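Local coordinates for protein putative acetyl-CoA acetyltransferase (Thermus thermophilus, PDB 1ULQ) that probably transfers acyl groups between acyl-CoA thioesters as a thiolase-type acyltransferase of lipid metabolism, at residues Lys45-Gln58 / Ala74-Leu88. Numbering follows the deposited sequence.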
loop_
_atom_site.group_PDB
_atom_site.type_symbol
_atom_site.label_atom_id
_atom_site.label_comp_id
_atom_site.label_asym_id
_atom_site.label_seq_id
_atom_site.Cartn_x
_atom_site.Cartn_y
_atom_site.Cartn_z
ATOM N N LYS C 45 -33.843 -24.272 -3.213
ATOM C CA LYS C 45 -32.929 -23.316 -3.839
ATOM C C LYS C 45 -32.907 -23.416 -5.349
ATOM O O LYS C 45 -32.732 -22.411 -6.032
ATOM C CB LYS C 45 -31.501 -23.489 -3.306
ATOM C CG LYS C 45 -31.294 -23.040 -1.867
ATOM C CD LYS C 45 -29.983 -23.595 -1.323
ATOM C CE LYS C 45 -29.922 -23.496 0.200
ATOM N NZ LYS C 45 -28.742 -24.199 0.793
ATOM N N GLU C 46 -33.070 -24.621 -5.877
ATOM C CA GLU C 46 -33.075 -24.793 -7.324
ATOM C C GLU C 46 -34.207 -24.017 -8.011
ATOM O O GLU C 46 -34.163 -23.801 -9.217
ATOM C CB GLU C 46 -33.182 -26.279 -7.682
ATOM C CG GLU C 46 -34.105 -27.068 -6.764
ATOM C CD GLU C 46 -34.813 -28.200 -7.488
ATOM O OE1 GLU C 46 -34.109 -29.016 -8.134
ATOM O OE2 GLU C 46 -36.069 -28.269 -7.409
ATOM N N GLU C 47 -35.208 -23.591 -7.242
ATOM C CA GLU C 47 -36.359 -22.855 -7.783
ATOM C C GLU C 47 -36.064 -21.388 -8.082
ATOM O O GLU C 47 -36.715 -20.774 -8.932
ATOM C CB GLU C 47 -37.544 -22.936 -6.805
ATOM C CG GLU C 47 -38.197 -24.312 -6.677
ATOM C CD GLU C 47 -39.051 -24.668 -7.873
ATOM O OE1 GLU C 47 -39.575 -25.802 -7.913
ATOM O OE2 GLU C 47 -39.202 -23.813 -8.771
ATOM N N VAL C 48 -35.091 -20.832 -7.364
ATOM C CA VAL C 48 -34.690 -19.443 -7.541
ATOM C C VAL C 48 -34.114 -19.227 -8.936
ATOM O O VAL C 48 -33.265 -19.992 -9.406
ATOM C CB VAL C 48 -33.627 -19.031 -6.519
ATOM C CG1 VAL C 48 -33.400 -17.533 -6.588
ATOM C CG2 VAL C 48 -34.053 -19.438 -5.140
ATOM N N GLU C 49 -34.579 -18.160 -9.576
ATOM C CA GLU C 49 -34.180 -17.782 -10.923
ATOM C C GLU C 49 -32.899 -16.954 -10.973
ATOM O O GLU C 49 -31.980 -17.248 -11.738
ATOM C CB GLU C 49 -35.317 -16.986 -11.551
ATOM C CG GLU C 49 -35.056 -16.421 -12.920
ATOM C CD GLU C 49 -34.943 -17.488 -13.970
ATOM O OE1 GLU C 49 -35.414 -18.622 -13.726
ATOM O OE2 GLU C 49 -34.389 -17.186 -15.045
ATOM N N ASP C 50 -32.839 -15.915 -10.153
ATOM C CA ASP C 50 -31.683 -15.023 -10.134
ATOM C C ASP C 50 -31.597 -14.376 -8.750
ATOM O O ASP C 50 -32.589 -14.334 -8.017
ATOM C CB ASP C 50 -31.870 -13.958 -11.233
ATOM C CG ASP C 50 -30.654 -13.060 -11.418
ATOM O OD1 ASP C 50 -29.546 -13.448 -10.988
ATOM O OD2 ASP C 50 -30.812 -11.969 -12.022
ATOM N N VAL C 51 -30.421 -13.885 -8.377
ATOM C CA VAL C 51 -30.268 -13.248 -7.070
ATOM C C VAL C 51 -29.671 -11.861 -7.198
ATOM O O VAL C 51 -28.535 -11.696 -7.625
ATOM C CB VAL C 51 -29.373 -14.094 -6.114
ATOM C CG1 VAL C 51 -28.858 -13.228 -4.988
ATOM C CG2 VAL C 51 -30.169 -15.242 -5.523
ATOM N N TYR C 52 -30.452 -10.854 -6.842
ATOM C CA TYR C 52 -29.961 -9.486 -6.900
ATOM C C TYR C 52 -29.489 -9.115 -5.508
ATOM O O TYR C 52 -30.108 -9.495 -4.516
ATOM C CB TYR C 52 -31.058 -8.501 -7.329
ATOM C CG TYR C 52 -31.407 -8.543 -8.798
ATOM C CD1 TYR C 52 -32.603 -9.116 -9.232
ATOM C CD2 TYR C 52 -30.562 -7.984 -9.753
ATOM C CE1 TYR C 52 -32.954 -9.126 -10.583
ATOM C CE2 TYR C 52 -30.905 -7.990 -11.108
ATOM C CZ TYR C 52 -32.104 -8.561 -11.512
ATOM O OH TYR C 52 -32.469 -8.556 -12.841
ATOM N N ALA C 53 -28.386 -8.380 -5.442
ATOM C CA ALA C 53 -27.837 -7.942 -4.170
ATOM C C ALA C 53 -27.178 -6.576 -4.301
ATOM O O ALA C 53 -26.469 -6.299 -5.273
ATOM C CB ALA C 53 -26.836 -8.951 -3.658
ATOM N N GLY C 54 -27.416 -5.724 -3.311
ATOM C CA GLY C 54 -26.837 -4.393 -3.321
ATOM C C GLY C 54 -25.572 -4.313 -2.491
ATOM O O GLY C 54 -25.516 -4.844 -1.381
ATOM N N CYS C 55 -24.554 -3.650 -3.029
ATOM C CA CYS C 55 -23.281 -3.508 -2.342
ATOM C C CYS C 55 -22.612 -2.201 -2.777
ATOM O O CYS C 55 -22.292 -2.014 -3.950
ATOM C CB CYS C 55 -22.394 -4.698 -2.672
ATOM S SG CYS C 55 -20.942 -4.799 -1.644
ATOM N N ALA C 56 -22.394 -1.309 -1.815
ATOM C CA ALA C 56 -21.814 0.002 -2.073
ATOM C C ALA C 56 -20.336 0.032 -2.396
ATOM O O ALA C 56 -19.847 0.985 -3.011
ATOM C CB ALA C 56 -22.086 0.917 -0.893
ATOM N N ASN C 57 -19.615 -0.995 -1.980
ATOM C CA ASN C 57 -18.178 -1.044 -2.227
ATOM C C ASN C 57 -17.795 -2.466 -2.567
ATOM O O ASN C 57 -17.735 -3.316 -1.683
ATOM C CB ASN C 57 -17.443 -0.582 -0.962
ATOM C CG ASN C 57 -16.106 -1.265 -0.769
ATOM O OD1 ASN C 57 -15.675 -1.472 0.362
ATOM N ND2 ASN C 57 -15.440 -1.605 -1.864
ATOM N N GLN C 58 -17.516 -2.746 -3.828
ATOM C CA GLN C 58 -17.183 -4.113 -4.163
ATOM C C GLN C 58 -15.717 -4.330 -4.449
ATOM O O GLN C 58 -15.368 -5.098 -5.335
ATOM C CB GLN C 58 -18.029 -4.545 -5.347
ATOM C CG GLN C 58 -19.507 -4.483 -5.052
ATOM C CD GLN C 58 -20.316 -4.311 -6.306
ATOM O OE1 GLN C 58 -20.024 -4.934 -7.317
ATOM N NE2 GLN C 58 -21.342 -3.466 -6.253
ATOM N N ALA C 74 -23.631 -20.225 -0.287
ATOM C CA ALA C 74 -24.797 -20.639 0.478
ATOM C C ALA C 74 -25.377 -21.994 0.046
ATOM O O ALA C 74 -26.433 -22.419 0.542
ATOM C CB ALA C 74 -25.866 -19.561 0.416
ATOM N N GLY C 75 -24.695 -22.668 -0.876
ATOM C CA GLY C 75 -25.157 -23.976 -1.312
ATOM C C GLY C 75 -26.203 -24.033 -2.402
ATOM O O GLY C 75 -26.763 -25.097 -2.648
ATOM N N PHE C 76 -26.494 -22.906 -3.046
ATOM C CA PHE C 76 -27.470 -22.899 -4.135
ATOM C C PHE C 76 -26.851 -23.647 -5.291
ATOM O O PHE C 76 -25.627 -23.670 -5.438
ATOM C CB PHE C 76 -27.783 -21.481 -4.609
ATOM C CG PHE C 76 -28.759 -20.745 -3.742
ATOM C CD1 PHE C 76 -28.470 -20.485 -2.406
ATOM C CD2 PHE C 76 -29.968 -20.302 -4.266
ATOM C CE1 PHE C 76 -29.369 -19.793 -1.607
ATOM C CE2 PHE C 76 -30.873 -19.609 -3.475
ATOM C CZ PHE C 76 -30.571 -19.353 -2.141
ATOM N N PRO C 77 -27.685 -24.262 -6.136
ATOM C CA PRO C 77 -27.178 -25.008 -7.286
ATOM C C PRO C 77 -26.592 -24.040 -8.285
ATOM O O PRO C 77 -26.997 -22.884 -8.364
ATOM C CB PRO C 77 -28.421 -25.704 -7.824
ATOM C CG PRO C 77 -29.476 -24.693 -7.575
ATOM C CD PRO C 77 -29.155 -24.188 -6.167
ATOM N N VAL C 78 -25.641 -24.523 -9.056
ATOM C CA VAL C 78 -24.973 -23.714 -10.051
ATOM C C VAL C 78 -25.869 -22.984 -11.081
ATOM O O VAL C 78 -25.435 -22.018 -11.717
ATOM C CB VAL C 78 -23.913 -24.598 -10.756
ATOM C CG1 VAL C 78 -24.063 -24.546 -12.276
ATOM C CG2 VAL C 78 -22.525 -24.156 -10.318
ATOM N N GLU C 79 -27.113 -23.427 -11.242
ATOM C CA GLU C 79 -28.012 -22.802 -12.219
ATOM C C GLU C 79 -28.514 -21.420 -11.827
ATOM O O GLU C 79 -28.734 -20.578 -12.694
ATOM C CB GLU C 79 -29.219 -23.698 -12.503
ATOM C CG GLU C 79 -28.959 -24.868 -13.426
ATOM C CD GLU C 79 -28.041 -25.897 -12.820
ATOM O OE1 GLU C 79 -28.197 -26.168 -11.611
ATOM O OE2 GLU C 79 -27.178 -26.445 -13.544
ATOM N N VAL C 80 -28.697 -21.187 -10.531
ATOM C CA VAL C 80 -29.188 -19.889 -10.066
ATOM C C VAL C 80 -28.258 -18.737 -10.469
ATOM O O VAL C 80 -27.059 -18.755 -10.181
ATOM C CB VAL C 80 -29.349 -19.854 -8.533
ATOM C CG1 VAL C 80 -30.057 -18.569 -8.125
ATOM C CG2 VAL C 80 -30.119 -21.067 -8.062
ATOM N N ALA C 81 -28.818 -17.732 -11.131
ATOM C CA ALA C 81 -28.024 -16.591 -11.563
ATOM C C ALA C 81 -27.889 -15.575 -10.449
ATOM O O ALA C 81 -28.525 -15.689 -9.404
ATOM C CB ALA C 81 -28.658 -15.937 -12.778
ATOM N N GLY C 82 -27.056 -14.570 -10.687
ATOM C CA GLY C 82 -26.848 -13.534 -9.694
ATOM C C GLY C 82 -26.181 -12.297 -10.269
ATOM O O GLY C 82 -25.348 -12.387 -11.173
ATOM N N CYS C 83 -26.552 -11.138 -9.733
ATOM C CA CYS C 83 -26.010 -9.861 -10.163
ATOM C C CYS C 83 -25.955 -8.946 -8.956
ATOM O O CYS C 83 -26.799 -9.039 -8.067
ATOM C CB CYS C 83 -26.911 -9.252 -11.226
ATOM S SG CYS C 83 -26.419 -7.618 -11.768
ATOM N N THR C 84 -24.960 -8.068 -8.921
ATOM C CA THR C 84 -24.803 -7.133 -7.814
ATOM C C THR C 84 -25.107 -5.699 -8.261
ATOM O O THR C 84 -24.389 -5.120 -9.077
ATOM C CB THR C 84 -23.374 -7.187 -7.239
ATOM O OG1 THR C 84 -23.123 -8.481 -6.683
ATOM C CG2 THR C 84 -23.206 -6.159 -6.157
ATOM N N VAL C 85 -26.176 -5.128 -7.722
ATOM C CA VAL C 85 -26.560 -3.769 -8.061
ATOM C C VAL C 85 -25.919 -2.764 -7.105
ATOM O O VAL C 85 -25.679 -3.069 -5.937
ATOM C CB VAL C 85 -28.091 -3.610 -8.016
ATOM C CG1 VAL C 85 -28.711 -4.338 -9.202
ATOM C CG2 VAL C 85 -28.644 -4.160 -6.707
ATOM N N ASN C 86 -25.640 -1.563 -7.599
ATOM C CA ASN C 86 -25.023 -0.542 -6.765
ATOM C C ASN C 86 -25.518 0.871 -6.996
ATOM O O ASN C 86 -25.126 1.517 -7.963
ATOM C CB ASN C 86 -23.509 -0.557 -6.942
ATOM C CG ASN C 86 -22.842 0.628 -6.279
ATOM O OD1 ASN C 86 -23.362 1.177 -5.303
ATOM N ND2 ASN C 86 -21.678 1.022 -6.791
ATOM N N ARG C 87 -26.382 1.340 -6.098
ATOM C CA ARG C 87 -26.916 2.694 -6.149
ATOM C C ARG C 87 -26.649 3.229 -4.751
ATOM O O ARG C 87 -27.529 3.814 -4.114
ATOM C CB ARG C 87 -28.423 2.707 -6.433
ATOM C CG ARG C 87 -28.957 4.089 -6.798
ATOM C CD ARG C 87 -30.463 4.118 -7.000
ATOM N NE ARG C 87 -30.943 3.317 -8.131
ATOM C CZ ARG C 87 -31.145 3.775 -9.364
ATOM N NH1 ARG C 87 -30.907 5.045 -9.661
ATOM N NH2 ARG C 87 -31.615 2.964 -10.296
ATOM N N LEU C 88 -25.421 2.993 -4.286
ATOM C CA LEU C 88 -24.954 3.411 -2.962
ATOM C C LEU C 88 -25.879 3.064 -1.804
ATOM O O LEU C 88 -26.328 1.925 -1.673
ATOM C CB LEU C 88 -24.645 4.914 -2.945
ATOM C CG LEU C 88 -23.292 5.271 -3.569
ATOM C CD1 LEU C 88 -23.062 6.754 -3.472
ATOM C CD2 LEU C 88 -22.178 4.529 -2.851
#
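Strands 50-54 and 81-86 pair in parallel within a beta-alpha-beta unit of the thiolase N-terminal domain, helix 66-73 making the crossover, and Y52 lies beside C83, A53 beside T84. Backbone bonds alternate across the pair: C83 N to V51 O (2.9 Å, 164° at the hydrogen), A53 N to C83 O, V85 N to A53 O and C55 N to V85 O. Strand 81-86 is outermost within its chain, but T84-N86 pair antiparallel with a strand of the second subunit, carrying the sheet across the interface.

Ahead of the strands, K45 lies across one face of the F76 ring, CG 3.6 Å from its centroid in a CH-pi contact. Its chain, extended beyond CG, carries NZ to A74 O (2.9 Å), just past the end of helix 66-73. V48 CG2 meets the ring edge at CE2 (3.6 Å), while V48 CG1 packs on V80 CG1. Replacing K45 by alanine is likely to remove the aliphatic cover it gives this face of F76 and to leave A74 O without its ammonium donor. At the other end, Q58 NE2 donates to C55 O (2.9 Å), its amide against T84 CG2. Backbone bonds thus set the parallel register, while apolar packing and a lysine-to-carbonyl hydrogen bond join the approaches to both strands.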